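PDB 4N0L: predicted component of a thermophile-specific DNA repair system, contains a RAMP domain from Methanopyrus kandleri, which binds RNA as the Csm3 RAMP protein of a type III-A CRISPR system and probably acts as an endonuclease. Local coordinates for residues A177-T183 with S222-L226; E269-L275 with Y330-W336; F292-K298 with L308-E312. One frame throughout, in Å; residues are numbered along the deposited sequence.

Interaction 1. Residues A177-T183 with S222-L226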
loop_
_atom_site.group_PDB
_atom_site.type_symbol
_atom_site.label_atom_id
_atom_site.label_comp_id
_atom_site.label_asym_id
_atom_site.label_seq_id
_atom_site.Cartn_x
_atom_site.Cartn_y
_atom_site.Cartn_z
ATOM N N ALA A 177 9.116 9.080 0.601
ATOM C CA ALA A 177 9.768 9.096 -0.701
ATOM C C ALA A 177 10.355 10.470 -1.000
ATOM O O ALA A 177 9.631 11.414 -1.314
ATOM C CB ALA A 177 8.787 8.687 -1.793
ATOM N N HIS A 178 11.675 10.568 -0.904
ATOM C CA HIS A 178 12.375 11.820 -1.153
ATOM C C HIS A 178 13.010 11.791 -2.537
ATOM O O HIS A 178 13.287 10.715 -3.066
ATOM C CB HIS A 178 13.437 12.061 -0.075
ATOM C CG HIS A 178 12.871 12.343 1.280
ATOM N ND1 HIS A 178 12.566 13.618 1.711
ATOM C CD2 HIS A 178 12.543 11.518 2.305
ATOM C CE1 HIS A 178 12.084 13.567 2.938
ATOM N NE2 HIS A 178 12.059 12.299 3.322
ATOM N N PRO A 179 13.248 12.970 -3.131
ATOM C CA PRO A 179 13.865 12.980 -4.462
ATOM C C PRO A 179 15.267 12.376 -4.449
ATOM O O PRO A 179 16.022 12.589 -3.500
ATOM C CB PRO A 179 13.907 14.470 -4.823
ATOM C CG PRO A 179 13.819 15.190 -3.523
ATOM C CD PRO A 179 12.978 14.329 -2.631
ATOM N N THR A 180 15.590 11.605 -5.483
ATOM C CA THR A 180 16.907 10.988 -5.594
ATOM C C THR A 180 17.949 12.046 -5.939
ATOM O O THR A 180 17.600 13.144 -6.373
ATOM C CB THR A 180 16.931 9.876 -6.664
ATOM O OG1 THR A 180 16.755 10.453 -7.965
ATOM C CG2 THR A 180 15.822 8.864 -6.407
ATOM N N THR A 181 19.220 11.720 -5.724
ATOM C CA THR A 181 20.316 12.629 -6.052
ATOM C C THR A 181 20.257 13.054 -7.519
ATOM O O THR A 181 20.466 14.223 -7.844
ATOM C CB THR A 181 21.686 11.986 -5.757
ATOM O OG1 THR A 181 21.822 11.782 -4.345
ATOM C CG2 THR A 181 22.820 12.873 -6.242
ATOM N N TYR A 182 19.955 12.099 -8.396
ATOM C CA TYR A 182 19.762 12.384 -9.815
ATOM C C TYR A 182 18.659 13.419 -10.026
ATOM O O TYR A 182 18.780 14.308 -10.862
ATOM C CB TYR A 182 19.432 11.101 -10.582
ATOM C CG TYR A 182 18.837 11.339 -11.954
ATOM C CD1 TYR A 182 19.647 11.662 -13.037
ATOM C CD2 TYR A 182 17.467 11.229 -12.171
ATOM C CE1 TYR A 182 19.110 11.878 -14.293
ATOM C CE2 TYR A 182 16.922 11.441 -13.426
ATOM C CZ TYR A 182 17.747 11.766 -14.483
ATOM O OH TYR A 182 17.211 11.980 -15.734
ATOM N N THR A 183 17.578 13.291 -9.266
ATOM C CA THR A 183 16.444 14.195 -9.400
ATOM C C THR A 183 16.826 15.615 -8.969
ATOM O O THR A 183 16.403 16.594 -9.586
ATOM C CB THR A 183 15.236 13.688 -8.582
ATOM O OG1 THR A 183 14.755 12.467 -9.157
ATOM C CG2 THR A 183 14.109 14.703 -8.575
ATOM N N SER A 222 10.735 13.481 -12.595
ATOM C CA SER A 222 11.310 13.482 -11.252
ATOM C C SER A 222 11.196 12.103 -10.620
ATOM O O SER A 222 10.270 11.346 -10.914
ATOM C CB SER A 222 10.618 14.517 -10.366
ATOM O OG SER A 222 10.809 15.826 -10.872
ATOM N N ARG A 223 12.140 11.778 -9.747
ATOM C CA ARG A 223 12.198 10.437 -9.194
ATOM C C ARG A 223 12.382 10.463 -7.682
ATOM O O ARG A 223 13.228 11.186 -7.155
ATOM C CB ARG A 223 13.316 9.645 -9.871
ATOM C CG ARG A 223 13.029 9.362 -11.341
ATOM C CD ARG A 223 14.288 9.026 -12.108
ATOM N NE ARG A 223 14.078 9.058 -13.553
ATOM C CZ ARG A 223 13.962 7.978 -14.317
ATOM N NH1 ARG A 223 14.035 6.770 -13.774
ATOM N NH2 ARG A 223 13.777 8.104 -15.625
ATOM N N PHE A 224 11.561 9.679 -6.994
ATOM C CA PHE A 224 11.584 9.618 -5.542
ATOM C C PHE A 224 11.866 8.195 -5.091
ATOM O O PHE A 224 11.339 7.241 -5.661
ATOM C CB PHE A 224 10.261 10.129 -4.959
ATOM C CG PHE A 224 9.949 11.558 -5.326
ATOM C CD1 PHE A 224 9.450 11.880 -6.583
ATOM C CD2 PHE A 224 10.169 12.581 -4.417
ATOM C CE1 PHE A 224 9.174 13.193 -6.923
ATOM C CE2 PHE A 224 9.891 13.898 -4.753
ATOM C CZ PHE A 224 9.394 14.203 -6.009
ATOM N N GLY A 225 12.733 8.056 -4.092
ATOM C CA GLY A 225 13.115 6.753 -3.581
ATOM C C GLY A 225 11.933 5.931 -3.112
ATOM O O GLY A 225 11.054 6.440 -2.419
ATOM N N LEU A 226 11.912 4.670 -3.506
ATOM C CA LEU A 226 10.868 3.750 -3.105
ATOM C C LEU A 226 11.442 2.600 -2.293
ATOM O O LEU A 226 12.154 1.755 -2.803
ATOM C CB LEU A 226 10.117 3.215 -4.318
ATOM C CG LEU A 226 8.925 2.316 -4.010
ATOM C CD1 LEU A 226 7.826 3.087 -3.300
ATOM C CD2 LEU A 226 8.390 1.683 -5.277
#
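The lead-in to helix 181-191 runs beside the start of strand 223-231, and H178 and T180 fasten it there. G225 N donates to H178 O at 2.9 Å and T180 N to R223 O at 2.9 Å, so P179 faces F224 in a single backbone bridge flanked by two bonds. Beside the bridge, F224 CD2 packs against P179 CD (3.8 Å) and F224 CB meets A177 CB. The strand lies next to strand 7-16 in the antiparallel sheet of this RRM-like RAMP fold, where F224 also bonds through its backbone to I14. T180 is the N-cap of the helix, and its OG1 is hydrogen-bonded to T306. Within the first turn of the helix, T183 swings OG1 beside its own backbone N (chi1 -67°), where it accepts R223 N at 2.8 Å through a bent bond of 135°; CG2 of the same residue rests near S222 CB. Y182, its CG anti to the backbone N, brings its ring obliquely alongside the extended R223 chain. Y182 CE2 is 3.7 Å from R223 NE, with ring and guanidinium nearly perpendicular at 82°, while R223 NH1 goes on to a salt bridge with E13.

Interaction 2. Residues E269-L275 with Y330-W336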
loop_
_atom_site.group_PDB
_atom_site.type_symbol
_atom_site.label_atom_id
_atom_site.label_comp_id
_atom_site.label_asym_id
_atom_site.label_seq_id
_atom_site.Cartn_x
_atom_site.Cartn_y
_atom_site.Cartn_z
ATOM N N GLU A 269 4.981 6.093 -11.938
ATOM C CA GLU A 269 5.420 4.735 -12.216
ATOM C C GLU A 269 6.151 4.209 -10.994
ATOM O O GLU A 269 7.015 4.895 -10.444
ATOM C CB GLU A 269 6.356 4.692 -13.422
ATOM C CG GLU A 269 5.771 5.195 -14.726
ATOM C CD GLU A 269 6.848 5.423 -15.778
ATOM O OE1 GLU A 269 8.022 5.086 -15.509
ATOM O OE2 GLU A 269 6.524 5.944 -16.866
ATOM N N PHE A 270 5.821 2.998 -10.566
ATOM C CA PHE A 270 6.600 2.348 -9.522
ATOM C C PHE A 270 7.627 1.413 -10.145
ATOM O O PHE A 270 7.303 0.295 -10.545
ATOM C CB PHE A 270 5.693 1.583 -8.556
ATOM C CG PHE A 270 4.755 2.466 -7.785
ATOM C CD1 PHE A 270 3.456 2.673 -8.220
ATOM C CD2 PHE A 270 5.180 3.102 -6.626
ATOM C CE1 PHE A 270 2.594 3.490 -7.512
ATOM C CE2 PHE A 270 4.325 3.922 -5.913
ATOM C CZ PHE A 270 3.028 4.116 -6.356
ATOM N N ARG A 271 8.871 1.871 -10.212
ATOM C CA ARG A 271 9.933 1.081 -10.814
ATOM C C ARG A 271 10.609 0.274 -9.717
ATOM O O ARG A 271 11.426 0.792 -8.959
ATOM C CB ARG A 271 10.939 1.979 -11.536
ATOM C CG ARG A 271 10.360 2.671 -12.762
ATOM C CD ARG A 271 11.337 3.656 -13.386
ATOM N NE ARG A 271 10.801 4.231 -14.618
ATOM C CZ ARG A 271 11.534 4.571 -15.673
ATOM N NH1 ARG A 271 12.851 4.411 -15.654
ATOM N NH2 ARG A 271 10.949 5.083 -16.749
ATOM N N ILE A 272 10.247 -1.000 -9.633
ATOM C CA ILE A 272 10.673 -1.848 -8.531
ATOM C C ILE A 272 11.789 -2.778 -8.984
ATOM O O ILE A 272 11.571 -3.686 -9.786
ATOM C CB ILE A 272 9.496 -2.665 -7.973
ATOM C CG1 ILE A 272 8.381 -1.722 -7.514
ATOM C CG2 ILE A 272 9.960 -3.558 -6.836
ATOM C CD1 ILE A 272 7.069 -2.415 -7.206
ATOM N N ALA A 273 12.987 -2.539 -8.465
ATOM C CA ALA A 273 14.178 -3.241 -8.925
ATOM C C ALA A 273 14.356 -4.600 -8.255
ATOM O O ALA A 273 14.902 -5.526 -8.859
ATOM C CB ALA A 273 15.409 -2.380 -8.690
ATOM N N ALA A 274 13.886 -4.731 -7.019
ATOM C CA ALA A 274 14.104 -5.965 -6.276
ATOM C C ALA A 274 13.136 -6.167 -5.117
ATOM O O ALA A 274 12.638 -5.207 -4.525
ATOM C CB ALA A 274 15.534 -6.009 -5.759
ATOM N N LEU A 275 12.871 -7.435 -4.811
ATOM C CA LEU A 275 12.193 -7.815 -3.576
ATOM C C LEU A 275 13.218 -8.418 -2.623
ATOM O O LEU A 275 13.819 -9.449 -2.922
ATOM C CB LEU A 275 11.064 -8.813 -3.847
ATOM C CG LEU A 275 9.666 -8.301 -4.206
ATOM C CD1 LEU A 275 9.713 -7.090 -5.128
ATOM C CD2 LEU A 275 8.851 -9.420 -4.834
ATOM N N TYR A 330 14.224 -3.184 -13.794
ATOM C CA TYR A 330 13.098 -3.093 -12.874
ATOM C C TYR A 330 11.863 -3.743 -13.487
ATOM O O TYR A 330 11.772 -3.890 -14.704
ATOM C CB TYR A 330 12.804 -1.631 -12.521
ATOM C CG TYR A 330 12.225 -0.816 -13.663
ATOM C CD1 TYR A 330 10.855 -0.800 -13.914
ATOM C CD2 TYR A 330 13.052 -0.074 -14.500
ATOM C CE1 TYR A 330 10.327 -0.065 -14.961
ATOM C CE2 TYR A 330 12.531 0.667 -15.550
ATOM C CZ TYR A 330 11.169 0.666 -15.776
ATOM O OH TYR A 330 10.652 1.401 -16.816
ATOM N N LEU A 331 10.911 -4.128 -12.644
ATOM C CA LEU A 331 9.602 -4.547 -13.131
ATOM C C LEU A 331 8.529 -3.643 -12.541
ATOM O O LEU A 331 8.644 -3.182 -11.405
ATOM C CB LEU A 331 9.321 -6.012 -12.786
ATOM C CG LEU A 331 10.242 -7.064 -13.411
ATOM C CD1 LEU A 331 9.852 -8.466 -12.965
ATOM C CD2 LEU A 331 10.228 -6.957 -14.930
ATOM N N ARG A 332 7.491 -3.382 -13.325
ATOM C CA ARG A 332 6.358 -2.600 -12.855
ATOM C C ARG A 332 5.478 -3.504 -11.988
ATOM O O ARG A 332 5.574 -4.728 -12.095
ATOM C CB ARG A 332 5.586 -2.018 -14.042
ATOM C CG ARG A 332 6.387 -0.996 -14.844
ATOM C CD ARG A 332 6.297 0.400 -14.244
ATOM N NE ARG A 332 4.940 0.935 -14.282
ATOM C CZ ARG A 332 4.448 1.655 -15.287
ATOM N NH1 ARG A 332 3.200 2.100 -15.237
ATOM N NH2 ARG A 332 5.203 1.927 -16.342
ATOM N N PRO A 333 4.638 -2.911 -11.115
ATOM C CA PRO A 333 3.780 -3.683 -10.203
ATOM C C PRO A 333 3.036 -4.835 -10.879
ATOM O O PRO A 333 3.057 -5.956 -10.372
ATOM C CB PRO A 333 2.795 -2.632 -9.691
ATOM C CG PRO A 333 3.578 -1.376 -9.697
ATOM C CD PRO A 333 4.494 -1.459 -10.891
ATOM N N GLU A 334 2.410 -4.558 -12.017
ATOM C CA GLU A 334 1.626 -5.562 -12.728
ATOM C C GLU A 334 2.514 -6.681 -13.275
ATOM O O GLU A 334 2.078 -7.825 -13.411
ATOM C CB GLU A 334 0.844 -4.902 -13.866
ATOM C CG GLU A 334 -0.043 -5.841 -14.662
ATOM C CD GLU A 334 -0.651 -5.168 -15.877
ATOM O OE1 GLU A 334 -0.291 -4.004 -16.154
ATOM O OE2 GLU A 334 -1.488 -5.803 -16.554
ATOM N N GLU A 335 3.768 -6.354 -13.567
ATOM C CA GLU A 335 4.714 -7.349 -14.058
ATOM C C GLU A 335 5.177 -8.278 -12.938
ATOM O O GLU A 335 5.375 -9.474 -13.157
ATOM C CB GLU A 335 5.914 -6.667 -14.718
ATOM C CG GLU A 335 5.541 -5.825 -15.927
ATOM C CD GLU A 335 6.747 -5.214 -16.610
ATOM O OE1 GLU A 335 7.447 -4.401 -15.970
ATOM O OE2 GLU A 335 6.996 -5.547 -17.787
ATOM N N TRP A 336 5.346 -7.728 -11.741
ATOM C CA TRP A 336 5.669 -8.539 -10.571
ATOM C C TRP A 336 4.551 -9.528 -10.256
ATOM O O TRP A 336 4.815 -10.663 -9.857
ATOM C CB TRP A 336 5.947 -7.655 -9.355
ATOM C CG TRP A 336 7.327 -7.078 -9.346
ATOM C CD1 TRP A 336 7.681 -5.797 -9.651
ATOM C CD2 TRP A 336 8.542 -7.766 -9.028
ATOM N NE1 TRP A 336 9.041 -5.641 -9.534
ATOM C CE2 TRP A 336 9.594 -6.837 -9.155
ATOM C CE3 TRP A 336 8.844 -9.078 -8.645
ATOM C CZ2 TRP A 336 10.924 -7.174 -8.913
ATOM C CZ3 TRP A 336 10.165 -9.412 -8.406
ATOM C CH2 TRP A 336 11.189 -8.466 -8.541
HETATM O O HOH W 1 4.809 4.042 -17.846
HETATM O O HOH W 2 8.163 2.709 -16.453
#
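I272 and L331 form a single antiparallel hydrogen-bonded pair that fixes the approach to helix 333-338 against strand 268-278 of the RRM-like sheet. L331 N donates to I272 O at 3.0 Å, and I272 N returns a bond to L331 O. The same I272 carbonyl takes a second N-H: W336 NE1 reaches it at 3.2 Å, with the oxygen lying in the indole plane. L331 N and W336 NE1 come from opposite faces of the carbonyl plane, so one buried oxygen holds both loop and helix. Just beyond, A273 and A274 both face V11 in a classic beta bulge. R332 holds the N-cap position, and its backbone N donates to E335 OE1.

Apolar and CH-pi contacts fill in around these bonds. L275 CD1 sits 3.8 Å from the centroid of the W336 six-membered ring, almost on its normal, and L331 CB lies against the other face. P333 CG packs on F270 CB at 3.8 Å. With CG between the backbone N and the carbonyl carbon (chi1 70°), Y330 lays its ring over the R271 chain: R271 CG stands 3.6 Å from the ring centroid, and Y330 OH is above the guanidinium, whose plane is only 19° from that of the ring.

Charged groups make up the polar end. R271 grips E269 OE1 side-on, NE at 3.0 Å plus NH2, while its NH1 pairs with E304. R332 NE pairs with E253, and R332 NH2 donates at 2.6 Å to a water that in turn gives a weak bond to E269 OE2.

Interaction 3. Residues F292-K298 with L308-E312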
loop_
_atom_site.group_PDB
_atom_site.type_symbol
_atom_site.label_atom_id
_atom_site.label_comp_id
_atom_site.label_asym_id
_atom_site.label_seq_id
_atom_site.Cartn_x
_atom_site.Cartn_y
_atom_site.Cartn_z
ATOM N N PHE A 292 22.039 -5.756 -1.327
ATOM C CA PHE A 292 21.345 -4.946 -2.318
ATOM C C PHE A 292 21.135 -3.527 -1.800
ATOM O O PHE A 292 20.744 -3.336 -0.647
ATOM C CB PHE A 292 19.995 -5.570 -2.688
ATOM C CG PHE A 292 19.305 -4.883 -3.833
ATOM C CD1 PHE A 292 19.620 -5.209 -5.144
ATOM C CD2 PHE A 292 18.349 -3.907 -3.603
ATOM C CE1 PHE A 292 18.993 -4.576 -6.205
ATOM C CE2 PHE A 292 17.719 -3.271 -4.658
ATOM C CZ PHE A 292 18.044 -3.605 -5.962
ATOM N N PRO A 293 21.393 -2.525 -2.656
ATOM C CA PRO A 293 21.958 -2.727 -3.992
ATOM C C PRO A 293 23.484 -2.774 -3.977
ATOM O O PRO A 293 24.123 -1.949 -3.324
ATOM C CB PRO A 293 21.460 -1.504 -4.760
ATOM C CG PRO A 293 21.402 -0.437 -3.722
ATOM C CD PRO A 293 20.993 -1.123 -2.437
ATOM N N GLU A 294 24.059 -3.747 -4.677
ATOM C CA GLU A 294 25.505 -3.805 -4.843
ATOM C C GLU A 294 25.923 -2.960 -6.044
ATOM O O GLU A 294 25.068 -2.449 -6.770
ATOM C CB GLU A 294 25.969 -5.253 -4.994
ATOM C CG GLU A 294 25.914 -6.032 -3.686
ATOM C CD GLU A 294 26.033 -7.530 -3.882
ATOM O OE1 GLU A 294 25.999 -7.986 -5.043
ATOM O OE2 GLU A 294 26.157 -8.252 -2.869
ATOM N N GLU A 295 27.229 -2.795 -6.232
ATOM C CA GLU A 295 27.753 -1.992 -7.334
ATOM C C GLU A 295 27.214 -2.475 -8.676
ATOM O O GLU A 295 26.878 -1.672 -9.547
ATOM C CB GLU A 295 29.282 -2.008 -7.345
ATOM C CG GLU A 295 29.890 -0.975 -8.286
ATOM C CD GLU A 295 31.407 -1.003 -8.301
ATOM O OE1 GLU A 295 31.991 -2.021 -7.872
ATOM O OE2 GLU A 295 32.015 -0.005 -8.742
ATOM N N GLU A 296 27.148 -3.792 -8.836
ATOM C CA GLU A 296 26.612 -4.393 -10.050
ATOM C C GLU A 296 25.172 -3.941 -10.309
ATOM O O GLU A 296 24.811 -3.635 -11.443
ATOM C CB GLU A 296 26.678 -5.919 -9.968
ATOM C CG GLU A 296 26.132 -6.625 -11.196
ATOM C CD GLU A 296 26.368 -8.122 -11.168
ATOM O OE1 GLU A 296 25.743 -8.833 -11.981
ATOM O OE2 GLU A 296 27.189 -8.586 -10.345
ATOM N N ASP A 297 24.361 -3.898 -9.252
ATOM C CA ASP A 297 22.966 -3.466 -9.359
ATOM C C ASP A 297 22.862 -2.022 -9.840
ATOM O O ASP A 297 21.954 -1.674 -10.595
ATOM C CB ASP A 297 22.237 -3.603 -8.016
ATOM C CG ASP A 297 22.179 -5.035 -7.519
ATOM O OD1 ASP A 297 21.574 -5.884 -8.206
ATOM O OD2 ASP A 297 22.718 -5.304 -6.426
ATOM N N LYS A 298 23.786 -1.184 -9.381
ATOM C CA LYS A 298 23.791 0.234 -9.731
ATOM C C LYS A 298 24.146 0.448 -11.201
ATOM O O LYS A 298 23.523 1.260 -11.885
ATOM C CB LYS A 298 24.763 0.998 -8.831
ATOM C CG LYS A 298 24.414 0.907 -7.354
ATOM C CD LYS A 298 25.429 1.624 -6.483
ATOM C CE LYS A 298 25.175 1.336 -5.012
ATOM N NZ LYS A 298 26.096 2.090 -4.119
ATOM N N LEU A 308 18.977 3.666 -6.634
ATOM C CA LEU A 308 19.941 2.651 -6.225
ATOM C C LEU A 308 21.339 3.228 -6.015
ATOM O O LEU A 308 22.092 2.741 -5.173
ATOM C CB LEU A 308 19.989 1.515 -7.248
ATOM C CG LEU A 308 18.681 0.734 -7.426
ATOM C CD1 LEU A 308 18.898 -0.498 -8.290
ATOM C CD2 LEU A 308 18.057 0.353 -6.084
ATOM N N SER A 309 21.679 4.272 -6.765
ATOM C CA SER A 309 23.000 4.886 -6.649
ATOM C C SER A 309 23.164 5.679 -5.355
ATOM O O SER A 309 24.284 5.978 -4.944
ATOM C CB SER A 309 23.273 5.801 -7.848
ATOM O OG SER A 309 23.369 5.062 -9.054
ATOM N N ASP A 310 22.050 6.009 -4.711
ATOM C CA ASP A 310 22.083 6.776 -3.468
ATOM C C ASP A 310 22.189 5.874 -2.245
ATOM O O ASP A 310 22.348 6.356 -1.125
ATOM C CB ASP A 310 20.839 7.658 -3.345
ATOM C CG ASP A 310 20.701 8.639 -4.491
ATOM O OD1 ASP A 310 21.687 8.834 -5.229
ATOM O OD2 ASP A 310 19.606 9.221 -4.649
ATOM N N LEU A 311 22.067 4.579 -2.492
ATOM C CA LEU A 311 21.999 3.583 -1.444
ATOM C C LEU A 311 23.303 2.845 -1.226
ATOM O O LEU A 311 23.996 2.483 -2.158
ATOM C CB LEU A 311 20.915 2.560 -1.769
ATOM C CG LEU A 311 19.525 2.780 -1.192
ATOM C CD1 LEU A 311 19.262 4.253 -0.982
ATOM C CD2 LEU A 311 18.471 2.162 -2.083
ATOM N N GLU A 312 23.608 2.617 0.038
ATOM C CA GLU A 312 24.627 1.674 0.433
ATOM C C GLU A 312 23.933 0.320 0.489
ATOM O O GLU A 312 22.732 0.245 0.692
ATOM C CB GLU A 312 25.192 2.066 1.791
ATOM C CG GLU A 312 26.704 1.994 1.897
ATOM C CD GLU A 312 27.432 2.799 0.838
ATOM O OE1 GLU A 312 27.778 3.963 1.108
ATOM O OE2 GLU A 312 27.680 2.263 -0.258
#
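P293, K298, L308 and L311 join the start of helix 295-300 to the loop that leads on to strand 314-316, beside the sheet of the RRM-like fold. The tight part is apolar. P293, reached through a cis peptide bond, wedges its ring between two leucines: P293 CG meets L311 CB at 3.6 Å, the two side chains crossing at about a right angle, and P293 CB lies 4.1 Å from L308 CD2. P293 CB also lies over the centre of the F292 ring, covering one of its faces. With CG beside its own backbone N (chi1 -62°), L308 sends both methyls inward, CD2 to 3.9 Å from F292 CE2 and CD1 close to F292 CZ. F292 and L308 continue onto V11 and A273, so this half of the contact is seated on strands 7-16 and 268-278.

The helix start has its own bond: E294, at the N-cap position, donates its backbone N to D297 OD2 at 2.7 Å, on the anti lone pair of that oxygen; D297 OD1 is meanwhile in salt bridges with R321 and R323.

Toward solvent the contact thins to one lysine. K298 runs extended past L308, CE lying 3.4 Å from L308 O, with S309 and E312 exposed along this side. E312 is poorly ordered, and K298 NZ stays 4.2 Å from E312 OE2, too far for a salt bridge although the charges are opposite. The firm anchor is backbone instead: K298 NZ donates to L311 O at 2.9 Å, nearly along the carbonyl direction (166°).

In the fold
Interactions 1 and 2 share one antiparallel sheet, and interaction 3 packs against it; their centres are about 16 Å apart except those of interactions 1 and 3, about 14 Å. Interaction 1 closes first along the chain; interaction 2 follows, and interaction 3 is nested inside the loop that it closes. Strands 223-231 and 268-278 flank strand 7-16, and across it L226 packs on F270 and I272, while the guanidinium groups of R223 and R271 come close, each paired with a glutamate. A273 and A274 receive F292, and A273 also L308, linking interactions 2 and 3. T181 N probably bonds to D310, linking interactions 1 and 3. Loops and helix starts from several parts of the chain are thus gathered onto one RRM-like core, away from the zinc site.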